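Local coordinates for protein N-acetylmuramoyl-L-alanine amidase XlyA (Bacillus subtilis, PDB 3RDR) that hydrolyses the amide link between N-acetylmuramoyl residues and L-amino acids of cell-wall glycopeptides, using a zinc-dependent catalytic domain of the amidase 2 family, at residues L27-H32 and I93-C98. Numbering follows the deposited sequence.
Sequences LYITVH and IGIEIC. With ZN (zinc ion), chain B.
His32 and Glu96 meet at the zinc-bearing end of two central parallel strands in the T7 lysozyme-fold amidase domain. Five backbone hydrogen bonds join the strands: Ile93 N donates to Tyr28 O (3.0 Å), His32 N to Ile95 O (2.7 Å), and last Ile97 N to His32 O, a bent bond whose donor stands above the carbonyl plane. On the face of Thr30 and His32, His32 CG lies beside its own backbone N (chi1 -54°), and the imidazole reaches back along the strand, turning an edge to Gly94 CA and Ile95 O. His32 ND1 binds zinc at 2.2 Å, as do His133 and Cys141; together the zinc bond and the NE2 hydrogen bond to His80 ND1 would fix the ring's rotation. Glu96 folds back at chi2 (-81°), laying its carboxylate against the His32 CB carbon (OE1 at 3.2 Å), a contact rather than a salt bridge; its plane lies 30° from the ring. On the other face Ile29 CG2 presses tightly on Ile95 CD1 (3.4 Å), and Val31 CG1 touches Ile97 CD1 more loosely at 4.1 Å. Helix 105-122 packs against Ile29, Val31 and Ile97 on this apolar face, while strands 130-132 and 61-63 flank 28-33 and 92-97 respectively.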
ATOM      1  N   LEU A  27      11.074   6.466  -4.686  1.00 25.36           N
ATOM      2  CA  LEU A  27      12.378   5.920  -4.332  1.00 25.77           C
ATOM      3  C   LEU A  27      12.192   4.842  -3.259  1.00 26.22           C
ATOM      4  O   LEU A  27      13.131   4.106  -2.933  1.00 25.52           O
ATOM      5  CB  LEU A  27      13.279   7.029  -3.783  1.00 24.97           C
ATOM      6  CG  LEU A  27      13.505   8.253  -4.677  1.00 27.98           C
ATOM      7  CD1 LEU A  27      14.328   9.292  -3.920  1.00 26.49           C
ATOM      8  CD2 LEU A  27      14.211   7.830  -5.961  1.00 25.83           C
ATOM      9  N   TYR A  28      10.979   4.761  -2.713  1.00 24.75           N
ATOM     10  CA  TYR A  28      10.660   3.789  -1.669  1.00 25.83           C
ATOM     11  C   TYR A  28       9.314   3.114  -1.897  1.00 25.55           C
ATOM     12  O   TYR A  28       8.507   3.550  -2.725  1.00 22.90           O
ATOM     13  CB  TYR A  28      10.600   4.474  -0.299  1.00 26.32           C
ATOM     14  CG  TYR A  28      11.845   5.222   0.111  1.00 31.41           C
ATOM     15  CD1 TYR A  28      12.856   4.591   0.840  1.00 32.74           C
ATOM     16  CD2 TYR A  28      12.007   6.567  -0.213  1.00 30.91           C
ATOM     17  CE1 TYR A  28      13.999   5.290   1.241  1.00 35.08           C
ATOM     18  CE2 TYR A  28      13.144   7.273   0.178  1.00 35.55           C
ATOM     19  CZ  TYR A  28      14.133   6.630   0.906  1.00 35.64           C
ATOM     20  OH  TYR A  28      15.244   7.333   1.312  1.00 40.08           O
ATOM     21  N   ILE A  29       9.090   2.048  -1.135  1.00 25.56           N
ATOM     22  CA  ILE A  29       7.846   1.294  -1.156  1.00 23.95           C
ATOM     23  C   ILE A  29       7.495   1.098   0.317  1.00 23.83           C
ATOM     24  O   ILE A  29       8.256   0.487   1.073  1.00 23.51           O
ATOM     25  CB  ILE A  29       8.024  -0.061  -1.858  1.00 25.82           C
ATOM     26  CG1 ILE A  29       8.303   0.173  -3.345  1.00 26.00           C
ATOM     27  CG2 ILE A  29       6.772  -0.915  -1.689  1.00 25.16           C
ATOM     28  CD1 ILE A  29       8.640  -1.093  -4.126  1.00 24.96           C
ATOM     29  N   THR A  30       6.356   1.651   0.725  1.00 22.37           N
ATOM     30  CA  THR A  30       5.901   1.581   2.107  1.00 20.50           C
ATOM     31  C   THR A  30       4.770   0.565   2.295  1.00 22.13           C
ATOM     32  O   THR A  30       3.735   0.640   1.636  1.00 22.63           O
ATOM     33  CB  THR A  30       5.438   2.972   2.580  1.00 19.27           C
ATOM     34  OG1 THR A  30       6.515   3.908   2.409  1.00 19.78           O
ATOM     35  CG2 THR A  30       5.037   2.945   4.052  1.00 19.60           C
ATOM     36  N   VAL A  31       4.971  -0.377   3.214  1.00 22.17           N
ATOM     37  CA  VAL A  31       3.986  -1.433   3.474  1.00 21.64           C
ATOM     38  C   VAL A  31       3.110  -1.191   4.696  1.00 19.68           C
ATOM     39  O   VAL A  31       3.601  -0.802   5.754  1.00 19.64           O
ATOM     40  CB  VAL A  31       4.696  -2.795   3.646  1.00 22.45           C
ATOM     41  CG1 VAL A  31       3.669  -3.906   3.859  1.00 21.76           C
ATOM     42  CG2 VAL A  31       5.556  -3.080   2.426  1.00 20.51           C
ATOM     43  N   HIS A  32       1.810  -1.441   4.536  1.00 19.03           N
ATOM     44  CA  HIS A  32       0.824  -1.269   5.602  1.00 19.41           C
ATOM     45  C   HIS A  32      -0.024  -2.539   5.746  1.00 20.01           C
ATOM     46  O   HIS A  32       0.017  -3.430   4.899  1.00 20.37           O
ATOM     47  CB  HIS A  32      -0.166  -0.138   5.270  1.00 19.35           C
ATOM     48  CG  HIS A  32       0.465   1.178   4.934  1.00 20.53           C
ATOM     49  ND1 HIS A  32       0.514   2.228   5.825  1.00 18.00           N
ATOM     50  CD2 HIS A  32       0.997   1.644   3.778  1.00 19.58           C
ATOM     51  CE1 HIS A  32       1.044   3.284   5.235  1.00 16.66           C
ATOM     52  NE2 HIS A  32       1.345   2.957   3.992  1.00 18.33           N
ATOM     53  N   ILE A  93       5.690   4.478  -2.738  1.00 20.37           N
ATOM     54  CA  ILE A  93       4.459   3.857  -3.187  1.00 19.03           C
ATOM     55  C   ILE A  93       3.869   3.161  -1.967  1.00 19.72           C
ATOM     56  O   ILE A  93       4.525   2.318  -1.352  1.00 21.02           O
ATOM     57  CB  ILE A  93       4.736   2.814  -4.284  1.00 20.13           C
ATOM     58  CG1 ILE A  93       5.375   3.497  -5.498  1.00 21.20           C
ATOM     59  CG2 ILE A  93       3.443   2.116  -4.684  1.00 19.73           C
ATOM     60  CD1 ILE A  93       5.843   2.531  -6.575  1.00 21.94           C
ATOM     61  N   GLY A  94       2.646   3.537  -1.602  1.00 18.29           N
ATOM     62  CA  GLY A  94       1.995   2.934  -0.454  1.00 19.31           C
ATOM     63  C   GLY A  94       1.192   1.692  -0.810  1.00 19.65           C
ATOM     64  O   GLY A  94       0.394   1.707  -1.760  1.00 16.77           O
ATOM     65  N   ILE A  95       1.408   0.618  -0.051  1.00 17.76           N
ATOM     66  CA  ILE A  95       0.701  -0.644  -0.261  1.00 19.70           C
ATOM     67  C   ILE A  95      -0.002  -1.117   1.010  1.00 19.96           C
ATOM     68  O   ILE A  95       0.600  -1.175   2.086  1.00 18.87           O
ATOM     69  CB  ILE A  95       1.659  -1.790  -0.710  1.00 21.96           C
ATOM     70  CG1 ILE A  95       2.312  -1.455  -2.054  1.00 24.09           C
ATOM     71  CG2 ILE A  95       0.877  -3.094  -0.869  1.00 17.58           C
ATOM     72  CD1 ILE A  95       3.424  -0.451  -1.957  1.00 34.26           C
ATOM     73  N   GLU A  96      -1.281  -1.453   0.885  1.00 18.35           N
ATOM     74  CA  GLU A  96      -2.044  -1.952   2.024  1.00 17.27           C
ATOM     75  C   GLU A  96      -2.333  -3.430   1.808  1.00 17.32           C
ATOM     76  O   GLU A  96      -2.677  -3.844   0.699  1.00 17.99           O
ATOM     77  CB  GLU A  96      -3.368  -1.189   2.172  1.00 15.45           C
ATOM     78  CG  GLU A  96      -3.262   0.126   2.936  1.00 17.54           C
ATOM     79  CD  GLU A  96      -3.266  -0.062   4.452  1.00 20.11           C
ATOM     80  OE1 GLU A  96      -3.118  -1.212   4.920  1.00 17.75           O
ATOM     81  OE2 GLU A  96      -3.407   0.948   5.178  1.00 18.80           O
ATOM     82  N   ILE A  97      -2.181  -4.222   2.863  1.00 17.12           N
ATOM     83  CA  ILE A  97      -2.460  -5.653   2.794  1.00 17.53           C
ATOM     84  C   ILE A  97      -3.674  -5.909   3.679  1.00 17.21           C
ATOM     85  O   ILE A  97      -3.675  -5.563   4.857  1.00 17.24           O
ATOM     86  CB  ILE A  97      -1.261  -6.491   3.293  1.00 18.88           C
ATOM     87  CG1 ILE A  97      -0.036  -6.213   2.418  1.00 17.64           C
ATOM     88  CG2 ILE A  97      -1.598  -7.985   3.223  1.00 15.28           C
ATOM     89  CD1 ILE A  97       1.209  -6.983   2.834  1.00 20.42           C
ATOM     90  N   CYS A  98      -4.712  -6.506   3.099  1.00 18.15           N
ATOM     91  CA  CYS A  98      -5.953  -6.779   3.820  1.00 18.36           C
ATOM     92  C   CYS A  98      -5.878  -7.903   4.856  1.00 19.11           C
ATOM     93  O   CYS A  98      -5.029  -8.793   4.773  1.00 17.78           O
ATOM     94  CB  CYS A  98      -7.072  -7.087   2.818  1.00 17.25           C
ATOM     95  SG  CYS A  98      -7.484  -5.715   1.687  1.00 19.29           S
TER
HETATM   96 ZN    ZN B 190       0.143   2.145   8.019  1.00 33.73          ZN